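Lmo1340 protein (Listeria monocytogenes, PDB 4NLM) is a surface protein of unknown function, probably a lipoprotein, whose chain folds into a YqgU-like beta propeller. Local coordinates at residues A[140-154]-A[179-191]. Numbering follows the deposited sequence.
Sequences YWNDESPEKIMFVTY and SPFISWYGDNLVI
Trp184 lies between Asn142 and Met150 where two successive blades of the beta propeller pack face to face, the inner hairpin of one (strands 137-141 and 148-155) against the first strands, 182-184 and 189-194, of the next. No backbone hydrogen bond joins the blades here; side chains and waters do the work. The indole NE1 donates to Tyr140 O at 2.9 Å, with the oxygen close to the ring plane but NE1 well above the plane of the carbonyl. That oxygen also accepts the hairpin bond from Met150 N on the opposite face of its carbonyl plane, so two donors grip it. Asn142 CB sits over the five-membered ring, its amide plane tilted 43° from the indole with ND2 over the six-membered ring near CE3, and the CE methyl of selenomethionine Met150 covers the other face, 3.8 Å from the five-membered ring's centroid. The bend at chi3 (71°) folds CE back over the indole, with SE above the six-membered ring in a Met-aromatic contact, and brings the methyl against Ile182 CD1 and Val190 CG2.

Both ends of the Asn142 amide are used. OD1 accepts from Ser145 N in an Asx motif, while ND2 donates to Gly186 O at 3.1 Å, a bent bond (N-H...O angle 138°), and, weakly, to Asp187 O, tying one blade's turn to the other's. Asp187 O also receives a bond from Lys148 NZ. A water links Glu144 OE1 to Asp187 N. Toward the other end, Ile182 CG1 packs over one face of the Tyr140 ring, whose hydroxyl meets two waters, one donating to Pro180 O and the other accepting from Ile182 N. At the turns, Asp187 OD1 is held from opposite faces of its carboxylate, by Ser145 OG at 2.6 Å and by the salt-bridging Lys148 NZ at 2.9 Å.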
loop_
_atom_site.group_PDB
_atom_site.type_symbol
_atom_site.label_atom_id
_atom_site.label_comp_id
_atom_site.label_asym_id
_atom_site.label_seq_id
_atom_site.Cartn_x
_atom_site.Cartn_y
_atom_site.Cartn_z
ATOM N N TYR A 140 -4.271 6.234 5.973
ATOM C CA TYR A 140 -3.002 6.788 5.505
ATOM C C TYR A 140 -2.156 7.089 6.722
ATOM O O TYR A 140 -2.436 8.042 7.461
ATOM C CB TYR A 140 -3.254 8.049 4.694
ATOM C CG TYR A 140 -4.084 7.781 3.468
ATOM C CD1 TYR A 140 -3.499 7.381 2.292
ATOM C CD2 TYR A 140 -5.453 7.860 3.504
ATOM C CE1 TYR A 140 -4.234 7.115 1.164
ATOM C CE2 TYR A 140 -6.209 7.571 2.385
ATOM C CZ TYR A 140 -5.581 7.218 1.215
ATOM O OH TYR A 140 -6.292 6.925 0.086
ATOM N N TRP A 141 -1.120 6.298 6.928
ATOM C CA TRP A 141 -0.271 6.452 8.114
ATOM C C TRP A 141 0.860 7.430 7.792
ATOM O O TRP A 141 1.582 7.211 6.843
ATOM C CB TRP A 141 0.311 5.098 8.498
ATOM C CG TRP A 141 0.629 4.930 9.958
ATOM C CD1 TRP A 141 1.152 5.841 10.816
ATOM C CD2 TRP A 141 0.381 3.738 10.718
ATOM N NE1 TRP A 141 1.265 5.288 12.039
ATOM C CE2 TRP A 141 0.789 4.005 12.027
ATOM C CE3 TRP A 141 -0.142 2.460 10.405
ATOM C CZ2 TRP A 141 0.679 3.085 13.041
ATOM C CZ3 TRP A 141 -0.210 1.546 11.396
ATOM C CH2 TRP A 141 0.149 1.864 12.705
ATOM N N ASN A 142 1.050 8.476 8.588
ATOM C CA ASN A 142 2.060 9.501 8.351
ATOM C C ASN A 142 3.456 8.957 8.590
ATOM O O ASN A 142 3.773 8.537 9.675
ATOM C CB ASN A 142 1.714 10.693 9.253
ATOM C CG ASN A 142 2.533 11.935 8.971
ATOM O OD1 ASN A 142 3.737 11.886 8.740
ATOM N ND2 ASN A 142 1.877 13.066 9.023
ATOM N N ASP A 143 4.256 8.931 7.533
ATOM C CA ASP A 143 5.603 8.399 7.617
ATOM C C ASP A 143 6.530 9.278 8.466
ATOM O O ASP A 143 7.402 8.764 9.152
ATOM C CB ASP A 143 6.227 8.232 6.219
ATOM C CG ASP A 143 5.515 7.185 5.344
ATOM O OD1 ASP A 143 4.754 6.355 5.861
ATOM O OD2 ASP A 143 5.719 7.175 4.107
ATOM N N GLU A 144 6.356 10.591 8.425
ATOM C CA GLU A 144 7.226 11.496 9.180
ATOM C C GLU A 144 6.890 11.590 10.663
ATOM O O GLU A 144 7.764 11.756 11.515
ATOM C CB GLU A 144 7.167 12.886 8.557
ATOM C CG GLU A 144 7.899 12.973 7.224
ATOM C CD GLU A 144 8.238 14.395 6.798
ATOM O OE1 GLU A 144 8.223 15.319 7.645
ATOM O OE2 GLU A 144 8.555 14.589 5.606
ATOM N N SER A 145 5.603 11.524 10.947
ATOM C CA SER A 145 5.078 11.619 12.296
ATOM C C SER A 145 4.120 10.460 12.449
ATOM O O SER A 145 2.893 10.617 12.328
ATOM C CB SER A 145 4.362 12.958 12.490
ATOM O OG SER A 145 5.261 14.013 12.212
ATOM N N PRO A 146 4.652 9.274 12.779
ATOM C CA PRO A 146 3.774 8.108 12.814
ATOM C C PRO A 146 2.786 8.008 13.991
ATOM O O PRO A 146 2.067 6.998 14.111
ATOM C CB PRO A 146 4.749 6.933 12.715
ATOM C CG PRO A 146 5.991 7.469 13.341
ATOM C CD PRO A 146 6.063 8.904 12.905
ATOM N N GLU A 147 2.692 9.071 14.765
ATOM C CA GLU A 147 1.648 9.190 15.744
ATOM C C GLU A 147 0.308 9.552 15.050
ATOM O O GLU A 147 -0.769 9.525 15.668
ATOM C CB GLU A 147 2.020 10.267 16.751
ATOM C CG GLU A 147 3.189 9.892 17.684
ATOM C CD GLU A 147 4.609 9.999 17.110
ATOM O OE1 GLU A 147 4.839 10.686 16.090
ATOM O OE2 GLU A 147 5.549 9.426 17.717
ATOM N N LYS A 148 0.381 9.963 13.787
ATOM C CA LYS A 148 -0.790 10.446 13.065
ATOM C C LYS A 148 -1.256 9.486 11.970
ATOM O O LYS A 148 -0.453 9.075 11.115
ATOM C CB LYS A 148 -0.477 11.748 12.352
ATOM C CG LYS A 148 -0.027 12.853 13.265
ATOM C CD LYS A 148 0.186 14.130 12.485
ATOM C CE LYS A 148 0.933 15.120 13.370
ATOM N NZ LYS A 148 1.018 16.443 12.709
ATOM N N ILE A 149 -2.550 9.161 11.991
ATOM C CA ILE A 149 -3.174 8.348 10.967
ATOM C C ILE A 149 -4.361 9.123 10.451
ATOM O O ILE A 149 -5.304 9.460 11.201
ATOM C CB ILE A 149 -3.592 6.971 11.489
ATOM C CG1 ILE A 149 -2.386 6.209 12.038
ATOM C CG2 ILE A 149 -4.222 6.135 10.375
ATOM C CD1 ILE A 149 -2.749 4.886 12.676
HETATM N N MSE A 150 -4.343 9.410 9.162
HETATM C CA MSE A 150 -5.451 10.081 8.523
HETATM C C MSE A 150 -6.324 9.013 7.883
HETATM O O MSE A 150 -5.833 7.984 7.418
HETATM C CB MSE A 150 -4.870 11.034 7.477
HETATM C CG MSE A 150 -5.832 11.664 6.485
HETATM SE SE MSE A 150 -4.839 13.068 5.530
HETATM C CE MSE A 150 -3.610 12.002 4.407
ATOM N N PHE A 151 -7.627 9.225 7.822
ATOM C CA PHE A 151 -8.512 8.268 7.211
ATOM C C PHE A 151 -9.715 8.912 6.589
ATOM O O PHE A 151 -10.232 9.947 7.052
ATOM C CB PHE A 151 -8.882 7.152 8.191
ATOM C CG PHE A 151 -9.450 7.618 9.479
ATOM C CD1 PHE A 151 -10.814 7.746 9.606
ATOM C CD2 PHE A 151 -8.652 7.851 10.574
ATOM C CE1 PHE A 151 -11.396 8.179 10.775
ATOM C CE2 PHE A 151 -9.226 8.273 11.767
ATOM C CZ PHE A 151 -10.591 8.437 11.860
ATOM N N VAL A 152 -10.121 8.270 5.501
ATOM C CA VAL A 152 -11.283 8.641 4.738
ATOM C C VAL A 152 -12.394 7.655 5.074
ATOM O O VAL A 152 -12.217 6.441 4.888
ATOM C CB VAL A 152 -10.971 8.611 3.231
ATOM C CG1 VAL A 152 -12.193 9.057 2.438
ATOM C CG2 VAL A 152 -9.766 9.490 2.923
ATOM N N THR A 153 -13.518 8.176 5.555
ATOM C CA THR A 153 -14.689 7.354 5.853
ATOM C C THR A 153 -15.814 7.657 4.882
ATOM O O THR A 153 -16.049 8.810 4.518
ATOM C CB THR A 153 -15.202 7.587 7.284
ATOM O OG1 THR A 153 -15.344 8.992 7.534
ATOM C CG2 THR A 153 -14.253 7.009 8.293
ATOM N N TYR A 154 -16.490 6.597 4.453
ATOM C CA TYR A 154 -17.569 6.700 3.487
ATOM C C TYR A 154 -18.897 6.260 4.093
ATOM O O TYR A 154 -18.927 5.301 4.864
ATOM C CB TYR A 154 -17.316 5.766 2.304
ATOM C CG TYR A 154 -16.102 6.083 1.488
ATOM C CD1 TYR A 154 -14.857 5.573 1.838
ATOM C CD2 TYR A 154 -16.180 6.922 0.389
ATOM C CE1 TYR A 154 -13.739 5.851 1.081
ATOM C CE2 TYR A 154 -15.056 7.221 -0.367
ATOM C CZ TYR A 154 -13.845 6.670 -0.023
ATOM O OH TYR A 154 -12.722 6.951 -0.763
ATOM N N SER A 179 -11.226 16.015 -1.801
ATOM C CA SER A 179 -11.058 14.813 -2.578
ATOM C C SER A 179 -10.662 13.671 -1.679
ATOM O O SER A 179 -9.962 13.865 -0.708
ATOM C CB SER A 179 -9.975 15.028 -3.623
ATOM O OG SER A 179 -9.681 13.827 -4.314
ATOM N N PRO A 180 -11.084 12.451 -2.025
ATOM C CA PRO A 180 -10.613 11.326 -1.232
ATOM C C PRO A 180 -9.263 10.769 -1.685
ATOM O O PRO A 180 -8.744 9.874 -1.039
ATOM C CB PRO A 180 -11.724 10.291 -1.431
ATOM C CG PRO A 180 -12.226 10.560 -2.806
ATOM C CD PRO A 180 -12.127 12.050 -2.984
ATOM N N PHE A 181 -8.722 11.300 -2.781
ATOM C CA PHE A 181 -7.470 10.814 -3.330
ATOM C C PHE A 181 -6.354 11.630 -2.729
ATOM O O PHE A 181 -5.990 12.685 -3.237
ATOM C CB PHE A 181 -7.501 10.908 -4.852
ATOM C CG PHE A 181 -8.754 10.346 -5.448
ATOM C CD1 PHE A 181 -9.123 9.024 -5.203
ATOM C CD2 PHE A 181 -9.567 11.128 -6.251
ATOM C CE1 PHE A 181 -10.275 8.495 -5.752
ATOM C CE2 PHE A 181 -10.721 10.603 -6.799
ATOM C CZ PHE A 181 -11.073 9.291 -6.545
ATOM N N ILE A 182 -5.803 11.095 -1.649
ATOM C CA ILE A 182 -4.873 11.837 -0.814
ATOM C C ILE A 182 -3.638 11.064 -0.383
ATOM O O ILE A 182 -3.552 9.846 -0.562
ATOM C CB ILE A 182 -5.576 12.291 0.509
ATOM C CG1 ILE A 182 -6.024 11.061 1.292
ATOM C CG2 ILE A 182 -6.736 13.211 0.204
ATOM C CD1 ILE A 182 -6.709 11.382 2.590
ATOM N N SER A 183 -2.650 11.812 0.097
ATOM C CA SER A 183 -1.457 11.242 0.683
ATOM C C SER A 183 -0.814 12.267 1.601
ATOM O O SER A 183 -0.868 13.460 1.334
ATOM C CB SER A 183 -0.433 10.887 -0.381
ATOM O OG SER A 183 0.745 10.377 0.220
ATOM N N TRP A 184 -0.187 11.814 2.671
ATOM C CA TRP A 184 0.602 12.720 3.476
ATOM C C TRP A 184 1.809 13.171 2.648
ATOM O O TRP A 184 2.321 12.444 1.775
ATOM C CB TRP A 184 1.137 12.026 4.700
ATOM C CG TRP A 184 0.170 11.730 5.748
ATOM C CD1 TRP A 184 -0.333 10.532 6.076
ATOM C CD2 TRP A 184 -0.353 12.662 6.690
ATOM N NE1 TRP A 184 -1.173 10.639 7.163
ATOM C CE2 TRP A 184 -1.210 11.951 7.547
ATOM C CE3 TRP A 184 -0.187 14.038 6.885
ATOM C CZ2 TRP A 184 -1.853 12.553 8.615
ATOM C CZ3 TRP A 184 -0.868 14.642 7.914
ATOM C CH2 TRP A 184 -1.700 13.900 8.775
ATOM N N TYR A 185 2.298 14.350 2.961
ATOM C CA TYR A 185 3.521 14.845 2.346
ATOM C C TYR A 185 4.531 15.317 3.396
ATOM O O TYR A 185 5.679 15.538 3.079
ATOM C CB TYR A 185 3.231 15.892 1.273
ATOM C CG TYR A 185 4.453 16.231 0.438
ATOM C CD1 TYR A 185 5.046 15.272 -0.398
ATOM C CD2 TYR A 185 5.003 17.489 0.473
ATOM C CE1 TYR A 185 6.165 15.578 -1.165
ATOM C CE2 TYR A 185 6.120 17.805 -0.277
ATOM C CZ TYR A 185 6.695 16.852 -1.085
ATOM O OH TYR A 185 7.807 17.196 -1.819
ATOM N N GLY A 186 4.120 15.382 4.653
ATOM C CA GLY A 186 4.972 15.799 5.758
ATOM C C GLY A 186 4.175 15.735 7.063
ATOM O O GLY A 186 3.044 15.233 7.099
ATOM N N ASP A 187 4.756 16.305 8.115
ATOM C CA ASP A 187 4.144 16.316 9.434
ATOM C C ASP A 187 2.701 16.841 9.372
ATOM O O ASP A 187 1.792 16.210 9.918
ATOM C CB ASP A 187 5.005 17.178 10.365
ATOM C CG ASP A 187 4.532 17.186 11.820
ATOM O OD1 ASP A 187 3.870 16.231 12.279
ATOM O OD2 ASP A 187 4.873 18.161 12.530
ATOM N N ASN A 188 2.502 17.959 8.673
ATOM C CA ASN A 188 1.178 18.612 8.595
ATOM C C ASN A 188 0.697 18.932 7.190
ATOM O O ASN A 188 -0.188 19.750 7.014
ATOM C CB ASN A 188 1.193 19.932 9.386
ATOM C CG ASN A 188 1.278 19.735 10.894
ATOM O OD1 ASN A 188 0.449 19.043 11.490
ATOM N ND2 ASN A 188 2.286 20.326 11.512
ATOM N N LEU A 189 1.276 18.295 6.191
ATOM C CA LEU A 189 0.958 18.573 4.803
ATOM C C LEU A 189 0.330 17.374 4.120
ATOM O O LEU A 189 0.738 16.228 4.355
ATOM C CB LEU A 189 2.210 18.933 4.005
ATOM C CG LEU A 189 2.918 20.219 4.394
ATOM C CD1 LEU A 189 4.234 20.380 3.652
ATOM C CD2 LEU A 189 2.042 21.447 4.181
ATOM N N VAL A 190 -0.660 17.630 3.273
ATOM C CA VAL A 190 -1.308 16.565 2.505
ATOM C C VAL A 190 -1.407 17.020 1.065
ATOM O O VAL A 190 -1.519 18.210 0.782
ATOM C CB VAL A 190 -2.722 16.227 3.045
ATOM C CG1 VAL A 190 -3.667 17.412 2.916
ATOM C CG2 VAL A 190 -3.315 15.042 2.305
ATOM N N ILE A 191 -1.251 16.068 0.158
ATOM C CA ILE A 191 -1.452 16.293 -1.252
ATOM C C ILE A 191 -2.750 15.554 -1.621
ATOM O O ILE A 191 -3.021 14.453 -1.122
ATOM C CB ILE A 191 -0.285 15.736 -2.103
ATOM C CG1 ILE A 191 1.011 16.513 -1.886
ATOM C CG2 ILE A 191 -0.608 15.772 -3.593
ATOM C CD1 ILE A 191 2.234 15.878 -2.514
HETATM O O HOH W 1 -8.968 7.429 0.180
HETATM O O HOH W 2 -5.650 8.014 -2.347
HETATM O O HOH W 3 7.342 17.728 7.701
HETATM O O HOH W 4 7.062 13.393 2.694
#